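Local coordinates for protein alpha-glucosidase (Bacteroides thetaiotaomicron, PDB 5XFM) that hydrolyses beta-L-arabinopyranosides and alpha-galactosides as a bifunctional, calcium-containing member of glycoside hydrolase family 97, at residues L111-R116 with F124-P129; S216-S221 with A257-T262; T36-S41 with E141-F146; S210-D215 with D280-L285. The protein carries 1 engineered substitution. All blocks are in the same frame, centred on the assembly; numbering follows the deposited sequence.

Contact 1. Residues L111-R116 with F124-P129; sequences LGVIFR and FRYTLP
G112 and I114 exchange backbone hydrogen bonds with T127 and R125, as expected of an antiparallel hairpin. There are four bonds. G112 N gives to T127 O and T127 N returns to G112 O at 2.9 Å. I114 N reaches R125 O with an N-H...O angle of 170°. R125 N completes the second pair on I114 O. V113 with Y126 and F115 with F124 are the non-hydrogen-bonded pairs. Weaker CA-H...O contacts join F124 CA to I114 O, Y126 CA to G112 O and V113 CA to R125 O.

Aromatic and apolar side chains of V113, F115, F124 and Y126 share one face. V113 CG2 lies 3.8 Å from Y126 CD2. The F115 and F124 rings lie side by side and barely overlap, with centroids 5.6 Å apart and planes at 28°. F115 CD2 comes closer to the stem of its partner, 3.6 Å from F124 CB. An alanine at F115 would probably open a gap beside F124 CB and CG, which would lose CD2 and CE2 as neighbours.

G112, I114, R125 and T127 belong to the other face. I114 CD1 meets T127 CG2 tightly at 3.4 Å. T127 OG1 leans over G112, 3.3 Å from its CA, where a CB would clash. At the open end of the hairpin, L111 CD1 packs on L128 CD2 at 3.6 Å. The Y126 hydroxyl bonds to G56 N. It also lies very close to T144 OG1, a bond too short to be certain.

The chemistry implies division of labour: main-chain bonds set the register, and the aromatic face joins the interior between the two sheets.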
loop_
_atom_site.group_PDB
_atom_site.type_symbol
_atom_site.label_atom_id
_atom_site.label_comp_id
_atom_site.label_asym_id
_atom_site.label_seq_id
_atom_site.Cartn_x
_atom_site.Cartn_y
_atom_site.Cartn_z
ATOM N N LEU A 111 20.758 21.695 11.636
ATOM C CA LEU A 111 19.821 20.697 11.124
ATOM C C LEU A 111 19.166 19.926 12.276
ATOM O O LEU A 111 19.848 19.488 13.189
ATOM C CB LEU A 111 20.540 19.726 10.172
ATOM C CG LEU A 111 19.812 18.454 9.724
ATOM C CD1 LEU A 111 18.753 18.775 8.689
ATOM C CD2 LEU A 111 20.780 17.414 9.173
ATOM N N GLY A 112 17.849 19.754 12.242
ATOM C CA GLY A 112 17.194 18.960 13.271
ATOM C C GLY A 112 16.903 17.527 12.829
ATOM O O GLY A 112 16.705 17.269 11.642
ATOM N N VAL A 113 16.905 16.590 13.777
ATOM C CA VAL A 113 16.427 15.226 13.519
ATOM C C VAL A 113 15.444 14.812 14.608
ATOM O O VAL A 113 15.752 14.895 15.788
ATOM C CB VAL A 113 17.583 14.190 13.459
ATOM C CG1 VAL A 113 17.073 12.835 12.975
ATOM C CG2 VAL A 113 18.701 14.677 12.568
ATOM N N ILE A 114 14.257 14.372 14.207
ATOM C CA ILE A 114 13.206 14.011 15.155
ATOM C C ILE A 114 12.847 12.542 15.052
ATOM O O ILE A 114 12.508 12.060 13.967
ATOM C CB ILE A 114 11.917 14.837 14.934
ATOM C CG1 ILE A 114 12.174 16.320 15.183
ATOM C CG2 ILE A 114 10.811 14.353 15.863
ATOM C CD1 ILE A 114 12.696 17.058 13.995
ATOM N N PHE A 115 12.896 11.857 16.192
ATOM C CA PHE A 115 12.509 10.453 16.310
ATOM C C PHE A 115 11.226 10.298 17.116
ATOM O O PHE A 115 11.118 10.824 18.216
ATOM C CB PHE A 115 13.615 9.635 16.987
ATOM C CG PHE A 115 14.954 9.720 16.305
ATOM C CD1 PHE A 115 15.836 10.748 16.598
ATOM C CD2 PHE A 115 15.335 8.758 15.378
ATOM C CE1 PHE A 115 17.074 10.817 15.980
ATOM C CE2 PHE A 115 16.572 8.822 14.751
ATOM C CZ PHE A 115 17.443 9.852 15.052
ATOM N N ARG A 116 10.240 9.608 16.559
ATOM C CA ARG A 116 9.050 9.228 17.312
ATOM C C ARG A 116 8.996 7.717 17.426
ATOM O O ARG A 116 8.869 7.011 16.427
ATOM C CB ARG A 116 7.788 9.772 16.648
ATOM C CG ARG A 116 7.681 11.281 16.725
ATOM C CD ARG A 116 6.516 11.818 15.916
ATOM N NE ARG A 116 6.459 13.273 16.003
ATOM C CZ ARG A 116 5.630 14.035 15.297
ATOM N NH1 ARG A 116 4.791 13.481 14.429
ATOM N NH2 ARG A 116 5.655 15.353 15.446
ATOM N N PHE A 124 11.172 8.828 11.729
ATOM C CA PHE A 124 12.079 9.944 11.950
ATOM C C PHE A 124 12.218 10.831 10.737
ATOM O O PHE A 124 12.059 10.382 9.609
ATOM C CB PHE A 124 13.460 9.454 12.425
ATOM C CG PHE A 124 14.305 8.820 11.357
ATOM C CD1 PHE A 124 14.217 7.462 11.105
ATOM C CD2 PHE A 124 15.229 9.571 10.645
ATOM C CE1 PHE A 124 15.004 6.874 10.144
ATOM C CE2 PHE A 124 16.017 8.984 9.676
ATOM C CZ PHE A 124 15.901 7.633 9.426
ATOM N N ARG A 125 12.469 12.112 10.977
ATOM C CA ARG A 125 12.603 13.042 9.864
ATOM C C ARG A 125 13.588 14.149 10.182
ATOM O O ARG A 125 13.981 14.336 11.335
ATOM C CB ARG A 125 11.245 13.644 9.485
ATOM C CG ARG A 125 10.666 14.597 10.516
ATOM C CD ARG A 125 9.554 15.448 9.915
ATOM N NE ARG A 125 8.865 16.217 10.945
ATOM C CZ ARG A 125 7.724 16.876 10.760
ATOM N NH1 ARG A 125 7.118 16.862 9.578
ATOM N NH2 ARG A 125 7.183 17.542 11.770
ATOM N N TYR A 126 14.019 14.855 9.145
ATOM C CA TYR A 126 14.901 15.996 9.322
ATOM C C TYR A 126 14.110 17.298 9.270
ATOM O O TYR A 126 13.113 17.395 8.556
ATOM C CB TYR A 126 15.985 16.015 8.246
ATOM C CG TYR A 126 16.764 14.731 8.106
ATOM C CD1 TYR A 126 16.385 13.772 7.179
ATOM C CD2 TYR A 126 17.889 14.483 8.888
ATOM C CE1 TYR A 126 17.094 12.602 7.029
ATOM C CE2 TYR A 126 18.605 13.310 8.749
ATOM C CZ TYR A 126 18.202 12.371 7.815
ATOM O OH TYR A 126 18.904 11.198 7.656
ATOM N N THR A 127 14.564 18.304 10.008
ATOM C CA THR A 127 14.024 19.652 9.864
ATOM C C THR A 127 15.146 20.609 9.475
ATOM O O THR A 127 16.299 20.424 9.874
ATOM C CB THR A 127 13.324 20.146 11.152
ATOM O OG1 THR A 127 14.225 20.083 12.266
ATOM C CG2 THR A 127 12.094 19.300 11.453
ATOM N N LEU A 128 14.804 21.609 8.669
ATOM C CA LEU A 128 15.741 22.655 8.274
ATOM C C LEU A 128 15.137 24.023 8.570
ATOM O O LEU A 128 14.073 24.359 8.054
ATOM C CB LEU A 128 16.087 22.554 6.787
ATOM C CG LEU A 128 16.884 21.356 6.276
ATOM C CD1 LEU A 128 16.639 21.192 4.802
ATOM C CD2 LEU A 128 18.368 21.579 6.536
ATOM N N PRO A 129 15.814 24.815 9.407
ATOM C CA PRO A 129 15.315 26.144 9.768
ATOM C C PRO A 129 15.676 27.197 8.723
ATOM O O PRO A 129 16.510 26.936 7.853
ATOM C CB PRO A 129 16.029 26.427 11.092
ATOM C CG PRO A 129 17.348 25.733 10.926
ATOM C CD PRO A 129 17.066 24.484 10.114
#

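Contact 2. Residues S216-S221 with A257-T262; sequences SRYCGS and ATPWRT
Y218 lays its ring on P259. Its CB already touches the proline ring, 3.8 Å from P259 CG. At the next atom, Y218 CG lies 3.4 Å from P259 CD. P259 CD then stands over the middle of the Y218 ring in a CH-pi contact, 14° off the ring normal. Farther out, Y218 CE2 meets R261 NH2 at 3.7 Å. CE2 approaches the edge of the guanidinium in its plane, and the two planes are 55° apart. At the tip, Y218 OH passes T258 CG2 at 3.7 Å and hydrogen-bonds to E142. An alanine at Y218 would probably leave P259 CD without its aromatic face and E142 without the hydroxyl.

R261 is bent at CG, chi2 -66°, and its guanidinium forms salt bridges with E142 and E211. A water is held within 216-221. It donates to C219 O at 2.8 Å and accepts from S221 OG at 2.6 Å. It reaches R261 NH1 only weakly.

A proline carbon over a tyrosine face is a CH-pi contact. Here it fastens the loop after strand 206-212 to strand 256-266 in the N-terminal region, which belongs to the galactose mutarotase-like clan.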
loop_
_atom_site.group_PDB
_atom_site.type_symbol
_atom_site.label_atom_id
_atom_site.label_comp_id
_atom_site.label_asym_id
_atom_site.label_seq_id
_atom_site.Cartn_x
_atom_site.Cartn_y
_atom_site.Cartn_z
ATOM N N SER A 216 3.472 17.081 -2.123
ATOM C CA SER A 216 4.042 17.948 -3.146
ATOM C C SER A 216 5.390 18.556 -2.743
ATOM O O SER A 216 6.122 19.065 -3.590
ATOM C CB SER A 216 3.037 19.048 -3.513
ATOM O OG SER A 216 2.818 19.936 -2.438
ATOM N N ARG A 217 5.710 18.521 -1.451
ATOM C CA ARG A 217 6.915 19.178 -0.947
ATOM C C ARG A 217 8.179 18.314 -1.030
ATOM O O ARG A 217 9.245 18.734 -0.596
ATOM C CB ARG A 217 6.691 19.645 0.495
ATOM C CG ARG A 217 5.881 20.938 0.583
ATOM C CD ARG A 217 5.310 21.186 1.968
ATOM N NE ARG A 217 4.319 20.180 2.343
ATOM C CZ ARG A 217 3.925 19.944 3.593
ATOM N NH1 ARG A 217 4.443 20.640 4.600
ATOM N NH2 ARG A 217 3.017 19.007 3.838
ATOM N N TYR A 218 8.078 17.123 -1.609
ATOM C CA TYR A 218 9.252 16.267 -1.724
ATOM C C TYR A 218 9.095 15.294 -2.885
ATOM O O TYR A 218 8.093 15.312 -3.597
ATOM C CB TYR A 218 9.476 15.495 -0.424
ATOM C CG TYR A 218 10.922 15.324 0.018
ATOM C CD1 TYR A 218 11.606 16.364 0.641
ATOM C CD2 TYR A 218 11.578 14.107 -0.129
ATOM C CE1 TYR A 218 12.908 16.215 1.081
ATOM C CE2 TYR A 218 12.892 13.942 0.310
ATOM C CZ TYR A 218 13.551 15.002 0.916
ATOM O OH TYR A 218 14.851 14.853 1.355
ATOM N N CYS A 219 10.095 14.441 -3.060
ATOM C CA CYS A 219 10.022 13.362 -4.029
ATOM C C CYS A 219 9.694 12.070 -3.291
ATOM O O CYS A 219 9.853 11.994 -2.073
ATOM C CB CYS A 219 11.347 13.227 -4.780
ATOM S SG CYS A 219 12.750 12.874 -3.685
ATOM N N GLY A 220 9.227 11.064 -4.020
ATOM C CA GLY A 220 9.093 9.732 -3.458
ATOM C C GLY A 220 10.474 9.105 -3.434
ATOM O O GLY A 220 11.262 9.319 -4.350
ATOM N N SER A 221 10.790 8.352 -2.386
ATOM C CA SER A 221 12.108 7.732 -2.306
ATOM C C SER A 221 12.017 6.211 -2.320
ATOM O O SER A 221 10.926 5.640 -2.259
ATOM C CB SER A 221 12.852 8.207 -1.056
ATOM O OG SER A 221 13.305 9.539 -1.215
ATOM N N ALA A 257 10.896 20.449 6.112
ATOM C CA ALA A 257 11.242 19.120 6.604
ATOM C C ALA A 257 11.246 18.058 5.499
ATOM O O ALA A 257 10.689 18.264 4.418
ATOM C CB ALA A 257 10.274 18.707 7.722
ATOM N N THR A 258 11.891 16.926 5.780
ATOM C CA THR A 258 11.814 15.755 4.923
ATOM C C THR A 258 10.589 14.954 5.343
ATOM O O THR A 258 10.032 15.193 6.412
ATOM C CB THR A 258 13.069 14.861 5.032
ATOM O OG1 THR A 258 13.060 14.161 6.278
ATOM C CG2 THR A 258 14.332 15.681 4.914
ATOM N N PRO A 259 10.134 14.024 4.492
ATOM C CA PRO A 259 9.117 13.058 4.923
ATOM C C PRO A 259 9.619 12.159 6.050
ATOM O O PRO A 259 10.788 12.233 6.438
ATOM C CB PRO A 259 8.849 12.237 3.661
ATOM C CG PRO A 259 9.289 13.102 2.533
ATOM C CD PRO A 259 10.425 13.920 3.054
ATOM N N TRP A 260 8.734 11.326 6.585
ATOM C CA TRP A 260 9.105 10.423 7.662
ATOM C C TRP A 260 9.688 9.119 7.105
ATOM O O TRP A 260 9.106 8.504 6.215
ATOM C CB TRP A 260 7.896 10.124 8.546
ATOM C CG TRP A 260 7.335 11.344 9.226
ATOM C CD1 TRP A 260 6.370 12.184 8.737
ATOM C CD2 TRP A 260 7.707 11.867 10.509
ATOM N NE1 TRP A 260 6.121 13.194 9.635
ATOM C CE2 TRP A 260 6.923 13.021 10.734
ATOM C CE3 TRP A 260 8.618 11.470 11.494
ATOM C CZ2 TRP A 260 7.027 13.780 11.898
ATOM C CZ3 TRP A 260 8.718 12.229 12.652
ATOM C CH2 TRP A 260 7.928 13.372 12.841
ATOM N N ARG A 261 10.848 8.725 7.617
ATOM C CA ARG A 261 11.420 7.405 7.372
ATOM C C ARG A 261 10.873 6.475 8.452
ATOM O O ARG A 261 10.933 6.816 9.635
ATOM C CB ARG A 261 12.935 7.464 7.468
ATOM C CG ARG A 261 13.569 8.629 6.729
ATOM C CD ARG A 261 13.376 8.514 5.262
ATOM N NE ARG A 261 13.765 9.710 4.518
ATOM C CZ ARG A 261 13.057 10.189 3.498
ATOM N NH1 ARG A 261 11.919 9.602 3.141
ATOM N NH2 ARG A 261 13.462 11.272 2.856
ATOM N N THR A 262 10.365 5.307 8.077
ATOM C CA THR A 262 9.697 4.458 9.058
ATOM C C THR A 262 10.327 3.075 9.205
ATOM O O THR A 262 10.668 2.411 8.221
ATOM C CB THR A 262 8.204 4.279 8.718
ATOM O OG1 THR A 262 8.070 3.464 7.546
ATOM C CG2 THR A 262 7.542 5.641 8.468
HETATM O O HOH W 1 11.338 10.783 0.005
#

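Contact 3. Residues T36-S41 with E141-F146; sequences TKPCYS and EEQTGF
Y40 turns its CG between its own backbone N and carbonyl carbon, chi1 70°; the hydroxyl at the far end of the ring reaches G145 O and F146 CD2. Q143 does otherwise. Its CG is anti to the backbone N, chi1 174°, and the chain stays extended, which carries the amide to K37.

The Y40 hydroxyl donates a hydrogen bond to G145 O at 2.9 Å. The donor lies in the carbonyl plane, with a C=O...O angle of 155°. The same hydroxyl is pressed close to the next residue, with Y40 OH 3.0 Å from F146 CD2. The two side chains run obliquely to each other. One oxygen therefore meets both a backbone carbonyl and a ring carbon.

The second patch is aliphatic chain against amide. K37 CG is 3.2 Å from Q143 NE2. K37 CD also packs on the group, 3.5 Å from Q143 CD. The amide nitrogen bonds to T65 O and L55 O. These two carbonyls would hold the amide in orientation while the lysine methylenes pack against it. P38 CD stands farther off.

Strands 39-44 and 136-147 both pair with strand 47-59, so the contact links two strands that flank a third. Y40 packs on L50, S53 and L55 of that strand and on L28 of strand 26-31. Its ring also meets F124, and it touches I263, both on strands of the facing sheet.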
loop_
_atom_site.group_PDB
_atom_site.type_symbol
_atom_site.label_atom_id
_atom_site.label_comp_id
_atom_site.label_asym_id
_atom_site.label_seq_id
_atom_site.Cartn_x
_atom_site.Cartn_y
_atom_site.Cartn_z
ATOM N N THR A 36 32.695 10.534 12.375
ATOM C CA THR A 36 32.880 11.039 11.025
ATOM C C THR A 36 31.532 11.088 10.315
ATOM O O THR A 36 31.235 12.012 9.560
ATOM C CB THR A 36 33.855 10.155 10.223
ATOM O OG1 THR A 36 35.134 10.150 10.868
ATOM C CG2 THR A 36 34.006 10.669 8.799
ATOM N N LYS A 37 30.720 10.075 10.565
ATOM C CA LYS A 37 29.420 9.982 9.938
ATOM C C LYS A 37 28.333 9.763 10.987
ATOM O O LYS A 37 28.337 8.748 11.687
ATOM C CB LYS A 37 29.443 8.864 8.894
ATOM C CG LYS A 37 28.164 8.647 8.149
ATOM C CD LYS A 37 28.455 8.091 6.753
ATOM C CE LYS A 37 29.545 7.034 6.771
ATOM N NZ LYS A 37 30.132 6.820 5.415
ATOM N N PRO A 38 27.414 10.730 11.123
ATOM C CA PRO A 38 26.329 10.608 12.097
ATOM C C PRO A 38 25.498 9.361 11.832
ATOM O O PRO A 38 25.223 9.040 10.675
ATOM C CB PRO A 38 25.505 11.880 11.869
ATOM C CG PRO A 38 25.813 12.283 10.472
ATOM C CD PRO A 38 27.263 11.934 10.289
ATOM N N CYS A 39 25.107 8.660 12.886
ATOM C CA CYS A 39 24.383 7.419 12.704
ATOM C C CYS A 39 23.455 7.107 13.869
ATOM O O CYS A 39 23.484 7.776 14.892
ATOM C CB CYS A 39 25.372 6.269 12.485
ATOM S SG CYS A 39 26.650 6.131 13.756
ATOM N N TYR A 40 22.607 6.102 13.680
ATOM C CA TYR A 40 21.718 5.616 14.724
ATOM C C TYR A 40 21.749 4.096 14.709
ATOM O O TYR A 40 22.232 3.499 13.752
ATOM C CB TYR A 40 20.292 6.134 14.518
ATOM C CG TYR A 40 19.593 5.516 13.329
ATOM C CD1 TYR A 40 19.878 5.944 12.040
ATOM C CD2 TYR A 40 18.641 4.516 13.494
ATOM C CE1 TYR A 40 19.249 5.390 10.946
ATOM C CE2 TYR A 40 18.005 3.956 12.404
ATOM C CZ TYR A 40 18.315 4.397 11.133
ATOM O OH TYR A 40 17.694 3.847 10.041
ATOM N N SER A 41 21.270 3.469 15.776
ATOM C CA SER A 41 21.122 2.015 15.787
ATOM C C SER A 41 19.837 1.635 16.511
ATOM O O SER A 41 19.323 2.401 17.324
ATOM C CB SER A 41 22.323 1.336 16.446
ATOM O OG SER A 41 22.356 1.608 17.833
ATOM N N GLU A 141 20.911 15.290 -1.903
ATOM C CA GLU A 141 20.993 13.856 -1.627
ATOM C C GLU A 141 20.760 13.512 -0.157
ATOM O O GLU A 141 21.088 14.295 0.713
ATOM C CB GLU A 141 22.374 13.369 -2.077
ATOM C CG GLU A 141 22.773 11.969 -1.705
ATOM C CD GLU A 141 24.154 11.645 -2.238
ATOM O OE1 GLU A 141 24.980 12.581 -2.324
ATOM O OE2 GLU A 141 24.412 10.471 -2.581
ATOM N N GLU A 142 20.177 12.354 0.128
ATOM C CA GLU A 142 20.100 11.879 1.505
ATOM C C GLU A 142 21.149 10.800 1.745
ATOM O O GLU A 142 21.353 9.925 0.904
ATOM C CB GLU A 142 18.698 11.352 1.846
ATOM C CG GLU A 142 17.766 12.415 2.411
ATOM C CD GLU A 142 16.387 11.886 2.780
ATOM O OE1 GLU A 142 16.274 11.022 3.677
ATOM O OE2 GLU A 142 15.402 12.350 2.167
ATOM N N GLN A 143 21.849 10.906 2.869
ATOM C CA GLN A 143 22.782 9.875 3.302
ATOM C C GLN A 143 22.030 8.831 4.138
ATOM O O GLN A 143 22.540 7.743 4.402
ATOM C CB GLN A 143 23.935 10.501 4.091
ATOM C CG GLN A 143 24.916 9.526 4.719
ATOM C CD GLN A 143 26.219 10.200 5.105
ATOM O OE1 GLN A 143 27.111 10.367 4.276
ATOM N NE2 GLN A 143 26.327 10.606 6.364
ATOM N N THR A 144 20.810 9.190 4.542
ATOM C CA THR A 144 19.942 8.349 5.371
ATOM C C THR A 144 20.004 6.883 4.971
ATOM O O THR A 144 19.786 6.534 3.806
ATOM C CB THR A 144 18.470 8.815 5.286
ATOM O OG1 THR A 144 18.393 10.228 5.513
ATOM C CG2 THR A 144 17.598 8.075 6.300
ATOM N N GLY A 145 20.292 6.022 5.940
ATOM C CA GLY A 145 20.498 4.614 5.643
ATOM C C GLY A 145 19.928 3.641 6.658
ATOM O O GLY A 145 19.426 4.029 7.716
ATOM N N PHE A 146 19.978 2.366 6.295
ATOM C CA PHE A 146 19.535 1.259 7.130
ATOM C C PHE A 146 20.531 0.104 6.989
ATOM O O PHE A 146 20.665 -0.489 5.911
ATOM C CB PHE A 146 18.122 0.821 6.740
ATOM C CG PHE A 146 17.157 1.965 6.604
ATOM C CD1 PHE A 146 17.008 2.627 5.396
ATOM C CD2 PHE A 146 16.417 2.397 7.691
ATOM C CE1 PHE A 146 16.132 3.685 5.276
ATOM C CE2 PHE A 146 15.539 3.459 7.574
ATOM C CZ PHE A 146 15.399 4.102 6.367
#

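Contact 4. Residues S210-D215 with D280-L285; sequences SETGVD and DVVSPL
T212 and G213 rest against V281 and V282, mostly through methyl groups. The T212 OG1 is anti to its backbone N, chi1 -172°, which leaves CG2 between the backbone N and the carbonyl carbon. That methyl meets V281 across the contact, with T212 CG2 3.7 Å from V281 CG2. The V281 methyl also sits between its own backbone N and carbonyl carbon.

V282 turns CG1 anti to its carbonyl carbon, chi1 -54°. This methyl points at the bare backbone of the turn, and V282 CG1 lies 3.6 Å from G213 CA. T212 OG1 also lies near, 3.8 Å from V282 CG1. A CB on G213 would be tight against V282 CG1. The positive phi of G213, 77°, also suits glycine.

Farther along, L285 brings a methyl to a carboxylate: L285 CD1 is 3.7 Å from D215 OD2. D215 CG sits between its backbone N and carbonyl carbon, and L285 CG is anti to its carbonyl carbon.

T212 OG1 hydrogen-bonds to P278 O, and D215 OD2 forms a salt bridge with R217. The chemistry implies a small van der Waals contact whose polar atoms bond to residues around it, where strand 206-212 meets the loop after helix 277-280.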
loop_
_atom_site.group_PDB
_atom_site.type_symbol
_atom_site.label_atom_id
_atom_site.label_comp_id
_atom_site.label_asym_id
_atom_site.label_seq_id
_atom_site.Cartn_x
_atom_site.Cartn_y
_atom_site.Cartn_z
ATOM N N SER A 210 10.026 1.760 5.454
ATOM C CA SER A 210 9.209 2.484 4.483
ATOM C C SER A 210 9.325 3.991 4.670
ATOM O O SER A 210 10.244 4.471 5.323
ATOM C CB SER A 210 7.747 2.052 4.580
ATOM O OG SER A 210 7.051 2.367 3.385
ATOM N N GLU A 211 8.404 4.738 4.079
ATOM C CA GLU A 211 8.358 6.177 4.300
ATOM C C GLU A 211 6.920 6.665 4.191
ATOM O O GLU A 211 6.106 6.080 3.466
ATOM C CB GLU A 211 9.254 6.918 3.300
ATOM C CG GLU A 211 8.641 7.069 1.921
ATOM C CD GLU A 211 9.509 7.859 0.963
ATOM O OE1 GLU A 211 10.316 8.688 1.430
ATOM O OE2 GLU A 211 9.379 7.638 -0.264
ATOM N N THR A 212 6.606 7.740 4.906
ATOM C CA THR A 212 5.262 8.301 4.841
ATOM C C THR A 212 5.272 9.824 4.909
ATOM O O THR A 212 6.269 10.438 5.307
ATOM C CB THR A 212 4.378 7.752 5.972
ATOM O OG1 THR A 212 3.023 8.168 5.769
ATOM C CG2 THR A 212 4.873 8.254 7.323
ATOM N N GLY A 213 4.145 10.428 4.540
ATOM C CA GLY A 213 4.016 11.870 4.557
ATOM C C GLY A 213 4.710 12.512 3.378
ATOM O O GLY A 213 5.169 13.650 3.459
ATOM N N VAL A 214 4.779 11.782 2.268
ATOM C CA VAL A 214 5.260 12.361 1.021
ATOM C C VAL A 214 4.134 13.055 0.265
ATOM O O VAL A 214 3.130 12.434 -0.098
ATOM C CB VAL A 214 5.893 11.303 0.105
ATOM C CG1 VAL A 214 6.235 11.909 -1.260
ATOM C CG2 VAL A 214 7.111 10.684 0.774
ATOM N N ASP A 215 4.301 14.353 0.042
ATOM C CA ASP A 215 3.341 15.111 -0.738
ATOM C C ASP A 215 4.087 15.976 -1.726
ATOM O O ASP A 215 5.223 15.674 -2.083
ATOM C CB ASP A 215 2.432 15.962 0.161
ATOM C CG ASP A 215 3.206 16.815 1.165
ATOM O OD1 ASP A 215 4.274 17.369 0.819
ATOM O OD2 ASP A 215 2.728 16.939 2.312
ATOM N N ASP A 280 0.365 7.361 11.760
ATOM C CA ASP A 280 0.652 7.901 13.097
ATOM C C ASP A 280 1.239 9.310 13.078
ATOM O O ASP A 280 0.974 10.116 13.966
ATOM C CB ASP A 280 1.621 6.995 13.855
ATOM C CG ASP A 280 0.960 5.747 14.394
ATOM O OD1 ASP A 280 -0.295 5.684 14.416
ATOM O OD2 ASP A 280 1.705 4.836 14.817
ATOM N N VAL A 281 2.031 9.611 12.059
ATOM C CA VAL A 281 2.807 10.845 12.057
ATOM C C VAL A 281 2.418 11.833 10.958
ATOM O O VAL A 281 3.165 12.770 10.681
ATOM C CB VAL A 281 4.311 10.521 11.938
ATOM C CG1 VAL A 281 4.781 9.732 13.155
ATOM C CG2 VAL A 281 4.581 9.735 10.673
ATOM N N VAL A 282 1.263 11.622 10.327
ATOM C CA VAL A 282 0.747 12.571 9.337
ATOM C C VAL A 282 -0.658 13.074 9.690
ATOM O O VAL A 282 -1.379 12.446 10.468
ATOM C CB VAL A 282 0.721 11.949 7.915
ATOM C CG1 VAL A 282 2.101 11.420 7.554
ATOM C CG2 VAL A 282 -0.313 10.835 7.826
ATOM N N SER A 283 -1.047 14.195 9.087
ATOM C CA SER A 283 -2.364 14.785 9.314
ATOM C C SER A 283 -3.032 15.144 7.987
ATOM O O SER A 283 -2.341 15.340 6.989
ATOM C CB SER A 283 -2.238 16.031 10.204
ATOM O OG SER A 283 -1.405 15.763 11.320
ATOM N N PRO A 284 -4.376 15.231 7.972
ATOM C CA PRO A 284 -5.101 15.670 6.771
ATOM C C PRO A 284 -4.630 17.031 6.272
ATOM O O PRO A 284 -4.393 17.933 7.075
ATOM C CB PRO A 284 -6.555 15.733 7.246
ATOM C CG PRO A 284 -6.636 14.692 8.304
ATOM C CD PRO A 284 -5.296 14.721 9.007
ATOM N N LEU A 285 -4.498 17.168 4.958
ATOM C CA LEU A 285 -4.033 18.414 4.355
ATOM C C LEU A 285 -5.202 19.300 3.929
ATOM O O LEU A 285 -5.010 20.466 3.578
ATOM C CB LEU A 285 -3.120 18.120 3.168
ATOM C CG LEU A 285 -1.759 17.554 3.596
ATOM C CD1 LEU A 285 -1.015 16.941 2.419
ATOM C CD2 LEU A 285 -0.910 18.619 4.291
#

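How the contacts relate
From the N terminus, 36-41 meets 141-146, and contact 3 closes a long loop. Contact 1, a short hairpin, is nested inside it. The next loop opens at 210-215. Contact 2 opens directly after, at 216-221, and closes at 257-262, nested inside contact 4, which closes last at 280-285. None cross. Contacts 1, 2 and 4 reach one antiparallel sheet, where strands 121-128, 256-266 and 206-212 are neighbours in that order. Contact 3 belongs to the other N-terminal antiparallel sheet. E142 and T144 tie contact 3 to contacts 2 and 1, and E211 joins contacts 2 and 4.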